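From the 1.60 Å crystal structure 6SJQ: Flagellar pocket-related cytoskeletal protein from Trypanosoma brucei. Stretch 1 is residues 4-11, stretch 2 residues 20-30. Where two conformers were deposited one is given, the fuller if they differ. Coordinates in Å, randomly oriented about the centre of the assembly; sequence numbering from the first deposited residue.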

# COMPACT_ATOMS: atom_id res chain seq x y z
N MET A 4 7.78 -18.14 -8.71
CA MET A 4 9.08 -18.07 -8.02
C MET A 4 9.01 -17.22 -6.75
O MET A 4 9.40 -17.66 -5.67
N ALA A 5 8.51 -15.99 -6.88
CA ALA A 5 8.25 -15.16 -5.71
C ALA A 5 6.75 -14.93 -5.65
O ALA A 5 6.06 -15.12 -6.66
N PHE A 6 6.24 -14.53 -4.49
CA PHE A 6 4.83 -14.22 -4.35
C PHE A 6 4.68 -12.70 -4.37
O PHE A 6 5.25 -12.00 -3.52
N LEU A 7 3.87 -12.19 -5.32
CA LEU A 7 3.74 -10.74 -5.50
C LEU A 7 2.39 -10.28 -5.00
O LEU A 7 1.40 -11.00 -5.11
N VAL A 8 2.37 -9.07 -4.43
CA VAL A 8 1.13 -8.41 -4.07
C VAL A 8 1.20 -6.96 -4.56
O VAL A 8 2.23 -6.33 -4.41
N GLN A 9 0.13 -6.43 -5.14
CA GLN A 9 0.09 -5.00 -5.50
C GLN A 9 -0.54 -4.25 -4.35
O GLN A 9 -1.60 -4.65 -3.87
N VAL A 10 0.12 -3.20 -3.86
CA VAL A 10 -0.43 -2.42 -2.74
C VAL A 10 -0.59 -0.95 -3.15
O VAL A 10 0.38 -0.29 -3.56
N ALA A 11 -1.82 -0.46 -3.04
CA ALA A 11 -2.11 0.91 -3.42
C ALA A 11 -2.51 1.75 -2.22
O ALA A 11 -3.00 1.24 -1.21
N ASN A 20 0.71 2.80 -6.62
CA ASN A 20 0.52 1.35 -6.60
C ASN A 20 1.89 0.71 -6.69
O ASN A 20 2.61 0.93 -7.67
N PHE A 21 2.25 -0.06 -5.66
CA PHE A 21 3.55 -0.74 -5.61
C PHE A 21 3.46 -2.26 -5.69
O PHE A 21 2.59 -2.90 -5.06
N GLU A 22 4.37 -2.84 -6.47
CA GLU A 22 4.53 -4.29 -6.51
C GLU A 22 5.46 -4.71 -5.38
O GLU A 22 6.64 -4.32 -5.38
N LEU A 23 4.95 -5.46 -4.40
CA LEU A 23 5.79 -5.92 -3.30
C LEU A 23 6.07 -7.40 -3.52
O LEU A 23 5.17 -8.14 -3.94
N SER A 24 7.31 -7.82 -3.29
CA SER A 24 7.72 -9.21 -3.53
C SER A 24 8.03 -9.92 -2.21
O SER A 24 8.64 -9.33 -1.31
N PHE A 25 7.61 -11.18 -2.09
CA PHE A 25 7.90 -11.97 -0.90
C PHE A 25 8.32 -13.38 -1.33
O PHE A 25 7.96 -13.83 -2.42
N PRO A 26 9.09 -14.08 -0.49
CA PRO A 26 9.48 -15.47 -0.83
C PRO A 26 8.29 -16.44 -0.95
O PRO A 26 8.37 -17.41 -1.69
N SER A 27 7.21 -16.17 -0.23
CA SER A 27 5.99 -16.96 -0.34
C SER A 27 4.89 -16.08 0.21
O SER A 27 5.17 -14.94 0.61
N ARG A 28 3.66 -16.58 0.26
CA ARG A 28 2.54 -15.75 0.72
C ARG A 28 2.85 -15.14 2.08
O ARG A 28 3.13 -15.87 3.04
N PRO A 29 2.85 -13.80 2.17
CA PRO A 29 3.20 -13.20 3.46
C PRO A 29 2.08 -13.29 4.49
O PRO A 29 0.91 -13.44 4.14
N SER A 30 2.45 -13.18 5.76
CA SER A 30 1.44 -12.95 6.80
C SER A 30 0.93 -11.53 6.71
O SER A 30 1.60 -10.65 6.13

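Antiparallel β-strands obey a simple rule: the backbone fixes the register, alternation sends successive side chains to opposite faces of the sheet, and each face then packs according to its own chemistry. The pairing of residues 6-11 with residues 20-25 in this trypanosomal protein is a compact example. The strands run at 153° to one another, and three hydrogen-bonded pairs, Phe-6 with Phe-25, Val-8 with Leu-23 and Val-10 with Phe-21, hold them together through reciprocal backbone bonds; in the last, Val-10 N to Phe-21 O and Phe-21 N to Val-10 O both measure 2.8 Å. The side chains of these six residues share one face, whereas Leu-7, Gln-9, Ala-11, Asn-20, Glu-22 and Ser-24 occupy the other.

Phe-6 has the largest area covered by the opposing stretch, 113 Å². Its t rotamer (chi1 -171°) carries the ring beyond its own pairing partner, to the segment that follows the second strand. There Arg-28 CA lies over one face of the ring, 3.7 Å from the centroid of the Phe-6 ring and only 12° off the ring normal, a CH-π contact made by the backbone carbon. The side chain of Arg-28, t at chi1 and chi2, adds its CB at 3.8 Å from Phe-6 CE2. Pro-29 completes this apolar patch, with its CD 3.7 Å from Phe-6 CD1, while Ser-27 C approaches Phe-6 CB to 3.5 Å. An aromatic residue near the start of one strand thus gathers the loop leaving the other.

Farther along the same face, the two valines of the first strand make the side-chain contacts. Val-8, a t rotamer, places CG2 4.2 Å from CE1 of Phe-25, whose chi1 is m, and 4.5 Å from Pro-29 CG. Val-10, also t in the conformer given, meets Leu-23 (m, t) more closely, with Val-10 CG2 3.6 Å from Leu-23 CD1. Phe-21 behaves differently: although it shares this face, its m rotamer leads the ring away from the first strand.

The other face is more polar, and Asn-20, with 72 Å² covered, dominates its far end. With chi1 t, the end of its side chain comes nearer the first strand, where Asn-20 ND2 donates a hydrogen bond of 3.3 Å to Gln-9 OE1; the 138° angle at hydrogen shows that the bond is somewhat bent. Gln-9 reaches it with chi1 m and chi2 t. Asn-20 OD1 sits 3.6 Å from Ala-11 CB and 3.3 Å from Val-10 O, but the latter pair consists of two acceptors and is no hydrogen bond. OD1 is instead satisfied elsewhere in the structure.

At the opposite end of this face, Leu-7 (m, t) brings CD2 to 3.1 Å from Ser-24 OG, a tight nonpolar-to-polar contact, and to 4.4 Å from Glu-22 CG. The carboxylate of Glu-22 finds its hydrogen bonds elsewhere in the structure. One register therefore supports two distinct packing solutions.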

# COMPACT_ATOMS: atom_id res chain seq x y z
CB MET A 4 10.16 -17.53 -8.97
CG MET A 4 11.59 -17.76 -8.49
SD MET A 4 12.75 -17.04 -9.66
CE MET A 4 12.40 -15.30 -9.35
CB ALA A 5 8.99 -13.84 -5.80
CB PHE A 6 4.32 -14.77 -3.01
CG PHE A 6 2.83 -14.70 -2.84
CD1 PHE A 6 2.21 -13.51 -2.49
CD2 PHE A 6 2.05 -15.84 -3.03
CE1 PHE A 6 0.83 -13.44 -2.34
CE2 PHE A 6 0.66 -15.79 -2.86
CZ PHE A 6 0.05 -14.57 -2.51
CB LEU A 7 3.87 -10.37 -6.99
CG LEU A 7 5.18 -10.91 -7.58
CD1 LEU A 7 5.24 -10.75 -9.09
CD2 LEU A 7 6.32 -10.21 -6.94
CB VAL A 8 0.93 -8.40 -2.53
CG1 VAL A 8 -0.40 -7.76 -2.18
CG2 VAL A 8 1.00 -9.83 -1.98
CB GLN A 9 -0.77 -4.77 -6.74
CG GLN A 9 -0.35 -5.55 -7.97
CD GLN A 9 -1.33 -5.34 -9.11
OE1 GLN A 9 -1.31 -4.30 -9.77
NE2 GLN A 9 -2.22 -6.32 -9.31
CB VAL A 10 0.46 -2.56 -1.50
CG1 VAL A 10 -0.30 -2.09 -0.29
CG2 VAL A 10 0.86 -4.01 -1.30
CB ALA A 11 -3.22 0.93 -4.49
CB ASN A 20 -0.33 0.88 -7.77
CG ASN A 20 -0.83 -0.54 -7.60
OD1 ASN A 20 -0.88 -1.04 -6.48
ND2 ASN A 20 -1.23 -1.19 -8.71
CB PHE A 21 4.28 -0.37 -4.31
CG PHE A 21 4.70 1.08 -4.23
CD1 PHE A 21 5.23 1.72 -5.34
CD2 PHE A 21 4.58 1.78 -3.03
CE1 PHE A 21 5.63 3.04 -5.26
CE2 PHE A 21 4.97 3.11 -2.95
CZ PHE A 21 5.51 3.74 -4.07
CB GLU A 22 5.14 -4.67 -7.86
CG GLU A 22 5.17 -6.14 -8.17
CD GLU A 22 5.78 -6.39 -9.53
OE1 GLU A 22 5.08 -6.19 -10.54
OE2 GLU A 22 6.97 -6.74 -9.58
CB LEU A 23 5.08 -5.70 -1.96
CG LEU A 23 4.71 -4.25 -1.62
CD1 LEU A 23 4.23 -4.19 -0.17
CD2 LEU A 23 5.92 -3.33 -1.79
CB SER A 24 8.96 -9.26 -4.43
OG SER A 24 8.71 -8.75 -5.73
CB PHE A 25 6.67 -12.07 0.01
CG PHE A 25 6.08 -10.74 0.38
CD1 PHE A 25 5.14 -10.12 -0.44
CD2 PHE A 25 6.49 -10.08 1.53
CE1 PHE A 25 4.60 -8.88 -0.12
CE2 PHE A 25 5.95 -8.84 1.88
CZ PHE A 25 5.00 -8.23 1.06
CB PRO A 26 10.36 -15.89 0.36
CG PRO A 26 10.91 -14.61 0.89
CD PRO A 26 9.80 -13.59 0.71
CB SER A 27 6.09 -18.28 0.43
OG SER A 27 6.06 -18.06 1.84
CB ARG A 28 1.26 -16.59 0.82
CG ARG A 28 0.12 -15.85 1.52
CD ARG A 28 -1.15 -16.69 1.57
NE ARG A 28 -1.33 -17.45 0.33
CZ ARG A 28 -2.49 -17.93 -0.09
NH1 ARG A 28 -3.59 -17.72 0.63
NH2 ARG A 28 -2.56 -18.60 -1.23
CB PRO A 29 3.46 -11.73 3.11
CG PRO A 29 2.53 -11.48 1.92
CD PRO A 29 2.51 -12.79 1.14
CB SER A 30 2.01 -13.23 8.19
OG SER A 30 3.04 -12.32 8.53